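Local structure of FG41 Malonate Semialdehyde Decarboxylase (Coryneform bacterium, 4LHP) at residues A[31-34]-A[35-39]; A[107-110]-A[111-115]. The protein belongs to the tautomerase (MIF-like) superfamily of enzymes, small proteins built from beta-alpha-beta units, and is assembled here as a trimer. All coordinates share one frame; numbering follows the deposited sequence.

Contact 1. Residues A[31-34]-A[35-39]; sequences LAIP and ARDRF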
loop_
_atom_site.group_PDB
_atom_site.type_symbol
_atom_site.label_atom_id
_atom_site.label_comp_id
_atom_site.label_asym_id
_atom_site.label_seq_id
_atom_site.Cartn_x
_atom_site.Cartn_y
_atom_site.Cartn_z
ATOM N N LEU A 31 12.287 -8.110 15.644
ATOM C CA LEU A 31 11.733 -9.244 14.900
ATOM C C LEU A 31 12.769 -10.329 14.616
ATOM O O LEU A 31 12.418 -11.438 14.211
ATOM C CB LEU A 31 11.116 -8.771 13.581
ATOM C CG LEU A 31 9.931 -7.813 13.712
ATOM C CD1 LEU A 31 9.418 -7.403 12.340
ATOM C CD2 LEU A 31 8.820 -8.447 14.532
ATOM N N ALA A 32 14.041 -10.009 14.825
ATOM C CA ALA A 32 15.120 -10.957 14.572
ATOM C C ALA A 32 15.053 -11.502 13.149
ATOM O O ALA A 32 15.302 -12.684 12.919
ATOM C CB ALA A 32 15.073 -12.100 15.576
ATOM N N ILE A 33 14.709 -10.640 12.198
ATOM C CA ILE A 33 14.758 -11.008 10.788
ATOM C C ILE A 33 16.201 -10.937 10.314
ATOM O O ILE A 33 17.021 -10.250 10.927
ATOM C CB ILE A 33 13.888 -10.082 9.903
ATOM C CG1 ILE A 33 14.295 -8.613 10.082
ATOM C CG2 ILE A 33 12.410 -10.281 10.214
ATOM C CD1 ILE A 33 13.587 -7.662 9.141
ATOM N N PRO A 34 16.526 -11.661 9.232
ATOM C CA PRO A 34 17.878 -11.554 8.678
ATOM C C PRO A 34 18.298 -10.097 8.541
ATOM O O PRO A 34 17.451 -9.233 8.308
ATOM C CB PRO A 34 17.742 -12.214 7.308
ATOM C CG PRO A 34 16.664 -13.227 7.496
ATOM C CD PRO A 34 15.703 -12.640 8.500
ATOM N N ALA A 35 19.590 -9.828 8.691
ATOM C CA ALA A 35 20.089 -8.461 8.679
ATOM C C ALA A 35 19.871 -7.821 7.317
ATOM O O ALA A 35 19.683 -6.611 7.217
ATOM C CB ALA A 35 21.563 -8.436 9.047
ATOM N N ARG A 36 19.886 -8.641 6.270
ATOM C CA ARG A 36 19.714 -8.146 4.911
ATOM C C ARG A 36 18.288 -8.335 4.406
ATOM O O ARG A 36 18.029 -8.215 3.210
ATOM C CB ARG A 36 20.698 -8.837 3.970
ATOM C CG ARG A 36 22.148 -8.576 4.329
ATOM C CD ARG A 36 23.096 -9.134 3.283
ATOM N NE ARG A 36 22.921 -8.483 1.988
ATOM C CZ ARG A 36 23.266 -7.225 1.724
ATOM N NH1 ARG A 36 23.805 -6.461 2.666
ATOM N NH2 ARG A 36 23.067 -6.724 0.513
ATOM N N ASP A 37 17.365 -8.628 5.316
ATOM C CA ASP A 37 15.953 -8.691 4.964
ATOM C C ASP A 37 15.405 -7.270 4.951
ATOM O O ASP A 37 14.505 -6.929 5.721
ATOM C CB ASP A 37 15.181 -9.557 5.962
ATOM C CG ASP A 37 13.768 -9.863 5.501
ATOM O OD1 ASP A 37 13.411 -9.459 4.376
ATOM O OD2 ASP A 37 13.015 -10.515 6.257
ATOM N N ARG A 38 15.968 -6.444 4.073
ATOM C CA ARG A 38 15.619 -5.031 4.008
ATOM C C ARG A 38 14.897 -4.713 2.709
ATOM O O ARG A 38 15.459 -4.835 1.622
ATOM C CB ARG A 38 16.866 -4.154 4.124
ATOM C CG ARG A 38 16.540 -2.673 4.160
ATOM C CD ARG A 38 17.758 -1.811 4.440
ATOM N NE ARG A 38 17.356 -0.451 4.784
ATOM C CZ ARG A 38 18.186 0.506 5.187
ATOM N NH1 ARG A 38 19.485 0.270 5.301
ATOM N NH2 ARG A 38 17.708 1.707 5.478
ATOM N N PHE A 39 13.646 -4.297 2.834
ATOM C CA PHE A 39 12.831 -3.980 1.676
ATOM C C PHE A 39 11.951 -2.791 2.002
ATOM O O PHE A 39 10.995 -2.896 2.770
ATOM C CB PHE A 39 12.019 -5.203 1.267
ATOM C CG PHE A 39 12.875 -6.378 0.921
ATOM C CD1 PHE A 39 13.143 -7.363 1.854
ATOM C CD2 PHE A 39 13.456 -6.473 -0.329
ATOM C CE1 PHE A 39 13.953 -8.433 1.535
ATOM C CE2 PHE A 39 14.265 -7.536 -0.652
ATOM C CZ PHE A 39 14.516 -8.518 0.280
#
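First torsions direct Ile-33 and Asp-37 at each other once the turn has brought them near. In Ile-33, CG1 stands between the backbone N and the carbonyl carbon (chi1 56°), which, with an extended chi2, puts CD1 3.6 Å from the carbonyl O of Asp-37. In Asp-37, CG is anti to the backbone N (chi1 -169°), bringing OD2 to 3.8 Å from CB of Ile-33; the two side chains cross at about a right angle. Pro-34 lies alongside Asp-37, its CB 3.9 Å from CB of the aspartate. Behind these contacts is a type I beta turn from Pro-34 to Asp-37, closed by Asp-37 N donating to Pro-34 O at 3.1 Å. Proline suits the first position, where no N-H is needed. The small Ala-35 and Arg-36, which turns from residues 31-34, fill the corners, Arg-36 forming a salt bridge with Asp-54 of the second subunit. Asp-37 then centres an inverse gamma turn. The loop begins at Ala-32, the first residue past helix 13-31, which has positive phi, and it runs into strand 39-45, whose Phe-39 bonds through its backbone to Ile-3 of strand 2-8.

Contact 2. Residues A[107-110]-A[111-115]; sequences TENA and PHDWS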
loop_
_atom_site.group_PDB
_atom_site.type_symbol
_atom_site.label_atom_id
_atom_site.label_comp_id
_atom_site.label_asym_id
_atom_site.label_seq_id
_atom_site.Cartn_x
_atom_site.Cartn_y
_atom_site.Cartn_z
ATOM N N THR A 107 0.147 -4.596 8.196
ATOM C CA THR A 107 -0.778 -5.350 7.357
ATOM C C THR A 107 -0.153 -6.705 7.039
ATOM O O THR A 107 0.986 -6.778 6.582
ATOM C CB THR A 107 -1.099 -4.597 6.052
ATOM O OG1 THR A 107 -1.744 -3.354 6.359
ATOM C CG2 THR A 107 -2.010 -5.428 5.160
ATOM N N GLU A 108 -0.903 -7.776 7.279
ATOM C CA GLU A 108 -0.328 -9.119 7.293
ATOM C C GLU A 108 -0.649 -9.965 6.062
ATOM O O GLU A 108 -1.616 -9.710 5.343
ATOM C CB GLU A 108 -0.779 -9.857 8.557
ATOM C CG GLU A 108 -0.209 -9.272 9.840
ATOM C CD GLU A 108 -0.662 -10.013 11.081
ATOM O OE1 GLU A 108 -1.823 -10.475 11.112
ATOM O OE2 GLU A 108 0.147 -10.137 12.026
ATOM N N ASN A 109 0.190 -10.971 5.830
ATOM C CA ASN A 109 -0.043 -11.967 4.792
ATOM C C ASN A 109 0.660 -13.275 5.149
ATOM O O ASN A 109 1.094 -13.454 6.285
ATOM C CB ASN A 109 0.415 -11.451 3.425
ATOM C CG ASN A 109 1.903 -11.154 3.372
ATOM O OD1 ASN A 109 2.650 -11.461 4.302
ATOM N ND2 ASN A 109 2.341 -10.554 2.273
ATOM N N ALA A 110 0.770 -14.185 4.186
ATOM C CA ALA A 110 1.362 -15.499 4.434
ATOM C C ALA A 110 2.764 -15.615 3.839
ATOM O O ALA A 110 3.126 -14.862 2.937
ATOM C CB ALA A 110 0.459 -16.591 3.873
ATOM N N PRO A 111 3.562 -16.567 4.348
ATOM C CA PRO A 111 4.917 -16.783 3.826
ATOM C C PRO A 111 4.914 -17.088 2.332
ATOM O O PRO A 111 5.869 -16.759 1.631
ATOM C CB PRO A 111 5.413 -18.003 4.611
ATOM C CG PRO A 111 4.548 -18.081 5.820
ATOM C CD PRO A 111 3.229 -17.490 5.446
ATOM N N HIS A 112 3.845 -17.709 1.845
ATOM C CA HIS A 112 3.751 -18.042 0.428
ATOM C C HIS A 112 3.312 -16.846 -0.417
ATOM O O HIS A 112 3.016 -16.993 -1.604
ATOM C CB HIS A 112 2.806 -19.228 0.207
ATOM C CG HIS A 112 1.479 -19.084 0.884
ATOM N ND1 HIS A 112 1.139 -19.800 2.012
ATOM C CD2 HIS A 112 0.405 -18.315 0.590
ATOM C CE1 HIS A 112 -0.086 -19.475 2.384
ATOM N NE2 HIS A 112 -0.553 -18.575 1.539
ATOM N N ASP A 113 3.281 -15.663 0.189
ATOM C CA ASP A 113 2.905 -14.446 -0.524
ATOM C C ASP A 113 4.120 -13.589 -0.862
ATOM O O ASP A 113 4.001 -12.375 -1.030
ATOM C CB ASP A 113 1.924 -13.630 0.316
ATOM C CG ASP A 113 0.571 -14.294 0.436
ATOM O OD1 ASP A 113 0.107 -14.870 -0.568
ATOM O OD2 ASP A 113 -0.027 -14.244 1.531
ATOM N N TRP A 114 5.287 -14.219 -0.972
ATOM C CA TRP A 114 6.519 -13.476 -1.201
ATOM C C TRP A 114 7.416 -14.122 -2.244
ATOM O O TRP A 114 7.668 -15.327 -2.205
ATOM C CB TRP A 114 7.307 -13.343 0.102
ATOM C CG TRP A 114 6.546 -12.692 1.210
ATOM C CD1 TRP A 114 5.725 -13.305 2.111
ATOM C CD2 TRP A 114 6.538 -11.299 1.543
ATOM N NE1 TRP A 114 5.205 -12.379 2.982
ATOM C CE2 TRP A 114 5.689 -11.141 2.655
ATOM C CE3 TRP A 114 7.164 -10.170 1.007
ATOM C CZ2 TRP A 114 5.450 -9.900 3.241
ATOM C CZ3 TRP A 114 6.926 -8.940 1.592
ATOM C CH2 TRP A 114 6.076 -8.815 2.696
ATOM N N SER A 115 7.892 -13.302 -3.174
ATOM C CA SER A 115 8.997 -13.680 -4.041
ATOM C C SER A 115 10.093 -12.632 -3.907
ATOM O O SER A 115 9.865 -11.445 -4.156
ATOM C CB SER A 115 8.549 -13.792 -5.497
ATOM O OG SER A 115 9.667 -14.002 -6.345
#
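The indole of Trp-114 is met at its edge by the side-chain amide of Asn-109, the two planes 90° apart. ND2 of Asn-109 lies over the rim of one face, 3.3 Å from CZ2 of Trp-114, while OD1 of Asn-109 sits near the ring plane and accepts a weak, bent hydrogen bond from NE1 of Trp-114 at 3.0 Å. At the same edge, the carbonyl O of Ala-110 comes within 3.1 Å of CD1 of Trp-114. The imidazole of His-112 has the methyl of Ala-110 over one face, a CH-pi contact with CB 3.4 Å from the ring centroid; a bare methyl is compact enough to sit so close to the ring. Asn-109 reaches the indole with chi1 62°, its CG between the backbone N and the carbonyl carbon, and its ND2 also donates to the carbonyl O of Ile-106 of the second subunit, which helps fix the amide's rotation.

Two reciprocal bonds tie Ala-110 to Asp-113: Ala-110 N donates to OD2 of Asp-113 at 2.8 Å, on the anti side of the carboxylate, and Asp-113 N returns a bond to Ala-110 O at 2.9 Å, closing a four-residue turn. Aspartate suits the place because its short carboxylate bridges two partners, OD1 forming a salt bridge with Lys-81 of the second subunit. Pro-111, its phi held near -58°, suits the second position. The chain thus leaves strand 102-109, which pairs with strand 66-73, and enters the short strand 114-115, which pairs antiparallel with a strand of the second subunit; Pro-111 and His-112 pack on helix 122-125.

Contact 1 and contact 2 are separate turns, one leading into strand 39-45 and the other leaving strand 102-109, the two outermost strands of the chain's sheet. Their centres are 15 Å apart and their nearest atoms about 6 Å, with no touch between them. Both meet the second subunit, and Phe-103 of that subunit stacks on Phe-39 of contact 1 and packs against Trp-114 of contact 2. A bound phosphate ion, probably from the crystallisation liquor, lies about 3 Å from the side chain of Asp-37, and one lies about 4 Å from that of Trp-114. Asp-37 and Ile-33 also touch Pro-1, the amino-terminal proline characteristic of the tautomerase superfamily, consistent with a pocket there.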